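PDB 1EWQ: DNA mismatch repair protein MutS from Thermus aquaticus, which takes part in the repair of mismatched DNA, probably by recognising the mismatch itself, and has a weak ATPase activity. Local coordinates for residues K462-V467 with Q474-P479. Numbering follows the deposited sequence.
With nucleotides of chain A.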
loop_
_atom_site.group_PDB
_atom_site.type_symbol
_atom_site.label_atom_id
_atom_site.label_comp_id
_atom_site.label_asym_id
_atom_site.label_seq_id
_atom_site.Cartn_x
_atom_site.Cartn_y
_atom_site.Cartn_z
ATOM N N LYS C 462 -38.732 -53.824 20.727
ATOM C CA LYS C 462 -37.629 -54.743 20.453
ATOM C C LYS C 462 -37.077 -54.639 19.031
ATOM O O LYS C 462 -35.902 -54.925 18.799
ATOM C CB LYS C 462 -38.080 -56.189 20.703
ATOM C CG LYS C 462 -38.854 -56.432 22.005
ATOM C CD LYS C 462 -38.020 -56.191 23.275
ATOM C CE LYS C 462 -38.093 -54.735 23.744
ATOM N NZ LYS C 462 -37.571 -54.541 25.143
ATOM N N GLU C 463 -37.928 -54.243 18.087
ATOM C CA GLU C 463 -37.534 -54.116 16.679
ATOM C C GLU C 463 -36.528 -52.997 16.426
ATOM O O GLU C 463 -35.722 -53.081 15.499
ATOM C CB GLU C 463 -38.763 -53.864 15.793
ATOM C CG GLU C 463 -39.818 -54.955 15.830
ATOM C CD GLU C 463 -40.402 -55.173 17.221
ATOM O OE1 GLU C 463 -40.820 -54.181 17.865
ATOM O OE2 GLU C 463 -40.447 -56.343 17.665
ATOM N N TYR C 464 -36.587 -51.944 17.234
ATOM C CA TYR C 464 -35.677 -50.818 17.067
ATOM C C TYR C 464 -34.233 -51.270 17.177
ATOM O O TYR C 464 -33.850 -51.911 18.152
ATOM C CB TYR C 464 -35.969 -49.738 18.115
ATOM C CG TYR C 464 -37.151 -48.865 17.772
ATOM C CD1 TYR C 464 -38.189 -49.348 16.979
ATOM C CD2 TYR C 464 -37.252 -47.568 18.274
ATOM C CE1 TYR C 464 -39.305 -48.565 16.694
ATOM C CE2 TYR C 464 -38.366 -46.774 18.001
ATOM C CZ TYR C 464 -39.389 -47.281 17.209
ATOM O OH TYR C 464 -40.501 -46.522 16.938
ATOM N N ARG C 465 -33.442 -50.950 16.159
ATOM C CA ARG C 465 -32.033 -51.308 16.153
ATOM C C ARG C 465 -31.234 -50.057 16.526
ATOM O O ARG C 465 -31.268 -49.051 15.819
ATOM C CB ARG C 465 -31.617 -51.827 14.766
ATOM C CG ARG C 465 -30.157 -52.288 14.659
ATOM C CD ARG C 465 -29.344 -51.392 13.702
ATOM N NE ARG C 465 -29.678 -51.617 12.293
ATOM C CZ ARG C 465 -29.308 -50.826 11.282
ATOM N NH1 ARG C 465 -28.582 -49.734 11.504
ATOM N NH2 ARG C 465 -29.669 -51.130 10.034
ATOM N N PRO C 466 -30.531 -50.105 17.668
ATOM C CA PRO C 466 -29.710 -49.003 18.177
ATOM C C PRO C 466 -28.769 -48.525 17.084
ATOM O O PRO C 466 -28.154 -49.338 16.401
ATOM C CB PRO C 466 -28.954 -49.645 19.340
ATOM C CG PRO C 466 -29.932 -50.683 19.835
ATOM C CD PRO C 466 -30.437 -51.282 18.548
ATOM N N VAL C 467 -28.665 -47.213 16.912
ATOM C CA VAL C 467 -27.783 -46.665 15.884
ATOM C C VAL C 467 -26.817 -45.617 16.432
ATOM O O VAL C 467 -25.623 -45.618 16.106
ATOM C CB VAL C 467 -28.608 -46.048 14.722
ATOM C CG1 VAL C 467 -27.716 -45.215 13.822
ATOM C CG2 VAL C 467 -29.252 -47.158 13.909
ATOM N N GLN C 474 -31.354 -41.486 22.328
ATOM C CA GLN C 474 -30.857 -42.661 21.635
ATOM C C GLN C 474 -31.587 -42.750 20.309
ATOM O O GLN C 474 -32.793 -42.493 20.231
ATOM C CB GLN C 474 -31.114 -43.920 22.464
ATOM C CG GLN C 474 -30.734 -45.229 21.777
ATOM C CD GLN C 474 -29.237 -45.375 21.522
ATOM O OE1 GLN C 474 -28.414 -45.134 22.410
ATOM N NE2 GLN C 474 -28.882 -45.790 20.308
ATOM N N ARG C 475 -30.846 -43.105 19.266
ATOM C CA ARG C 475 -31.427 -43.228 17.948
ATOM C C ARG C 475 -31.358 -44.665 17.448
ATOM O O ARG C 475 -30.379 -45.385 17.683
ATOM C CB ARG C 475 -30.731 -42.252 16.993
ATOM C CG ARG C 475 -30.964 -40.809 17.413
ATOM C CD ARG C 475 -30.017 -39.825 16.756
ATOM N NE ARG C 475 -30.331 -38.464 17.182
ATOM C CZ ARG C 475 -29.551 -37.407 16.974
ATOM N NH1 ARG C 475 -28.396 -37.543 16.339
ATOM N NH2 ARG C 475 -29.928 -36.210 17.411
ATOM N N TYR C 476 -32.421 -45.078 16.767
ATOM C CA TYR C 476 -32.522 -46.433 16.256
ATOM C C TYR C 476 -32.891 -46.477 14.788
ATOM O O TYR C 476 -33.051 -45.451 14.127
ATOM C CB TYR C 476 -33.578 -47.225 17.031
ATOM C CG TYR C 476 -33.532 -47.048 18.532
ATOM C CD1 TYR C 476 -34.053 -45.900 19.130
ATOM C CD2 TYR C 476 -32.993 -48.038 19.355
ATOM C CE1 TYR C 476 -34.041 -45.736 20.508
ATOM C CE2 TYR C 476 -32.976 -47.889 20.742
ATOM C CZ TYR C 476 -33.503 -46.734 21.310
ATOM O OH TYR C 476 -33.491 -46.564 22.675
ATOM N N THR C 477 -33.054 -47.698 14.300
ATOM C CA THR C 477 -33.399 -47.928 12.916
ATOM C C THR C 477 -34.362 -49.095 12.788
ATOM O O THR C 477 -34.353 -50.015 13.606
ATOM C CB THR C 477 -32.124 -48.227 12.095
ATOM O OG1 THR C 477 -31.501 -46.995 11.722
ATOM C CG2 THR C 477 -32.442 -49.035 10.868
ATOM N N LEU C 478 -35.210 -49.026 11.774
ATOM C CA LEU C 478 -36.147 -50.091 11.472
ATOM C C LEU C 478 -35.745 -50.529 10.064
ATOM O O LEU C 478 -35.217 -49.731 9.288
ATOM C CB LEU C 478 -37.597 -49.584 11.477
ATOM C CG LEU C 478 -38.279 -49.285 12.818
ATOM C CD1 LEU C 478 -39.741 -48.960 12.569
ATOM C CD2 LEU C 478 -38.180 -50.487 13.747
ATOM N N PRO C 479 -35.964 -51.808 9.728
ATOM C CA PRO C 479 -35.625 -52.360 8.410
ATOM C C PRO C 479 -36.239 -51.602 7.219
ATOM O O PRO C 479 -35.586 -51.405 6.189
ATOM C CB PRO C 479 -36.133 -53.797 8.508
ATOM C CG PRO C 479 -35.903 -54.122 9.964
ATOM C CD PRO C 479 -36.422 -52.870 10.643
ATOM P P DT A 19 -26.772 -34.462 16.408
ATOM O OP1 DT A 19 -26.459 -35.904 16.172
ATOM O OP2 DT A 19 -28.155 -33.951 16.218
ATOM O "O5'" DT A 19 -26.338 -34.137 17.893
ATOM C "C5'" DT A 19 -25.575 -32.985 18.159
ATOM C "C4'" DT A 19 -24.734 -33.200 19.388
ATOM O "O4'" DT A 19 -23.995 -31.984 19.600
ATOM C "C3'" DT A 19 -25.565 -33.414 20.646
ATOM O "O3'" DT A 19 -24.881 -34.289 21.542
ATOM C "C2'" DT A 19 -25.753 -32.012 21.192
ATOM C "C1'" DT A 19 -24.552 -31.234 20.664
ATOM N N1 DT A 19 -24.900 -29.916 20.108
ATOM C C2 DT A 19 -24.072 -28.862 20.391
ATOM O O2 DT A 19 -23.078 -28.974 21.097
ATOM N N3 DT A 19 -24.446 -27.671 19.819
ATOM C C4 DT A 19 -25.545 -27.442 19.015
ATOM O O4 DT A 19 -25.754 -26.316 18.572
ATOM C C5 DT A 19 -26.377 -28.600 18.763
ATOM C C7 DT A 19 -27.589 -28.455 17.896
ATOM C C6 DT A 19 -26.018 -29.759 19.319
#
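Y464 and Y476 cross at about a right angle, CB of Y464 lying 3.6 Å from CB of Y476, their ring planes inclined at 52°. CG of Y464 stands anti to its carbonyl carbon (chi1 -80°), beside the backbone N; farther out, CD2 of L478 comes within 3.4 Å of CD1 of Y464. Tyrosine suits this place because its flanks are apolar while its OH hydrogen-bonds E429 of helix 406-433. An alanine here would probably leave E429 without this partner and open a gap between Y476 and L478. The segments form a β-hairpin: strand 465-469 edges a four-stranded antiparallel sheet, and 473-477 pairs on its other side with 449-453. In MutS proteins this small domain, beyond long helices 406-433 and 479-511, holds the DNA backbone. R465 N donates to T477 O at 2.9 Å, and V467 N to R475 O, which Q474 NE2 also grips. CG2 of T477 sits 3.5 Å above the centre of the R465 guanidinium plane, methyl on flat face. R475, extended from CG to NE, suits a phosphate: its two-pronged head donates hydrogen bonds from NH1 to OP1 of DT19 of chain A (2.5 Å) and from NH2 to OP2 (3.1 Å), while E451 forms a salt bridge with NH2.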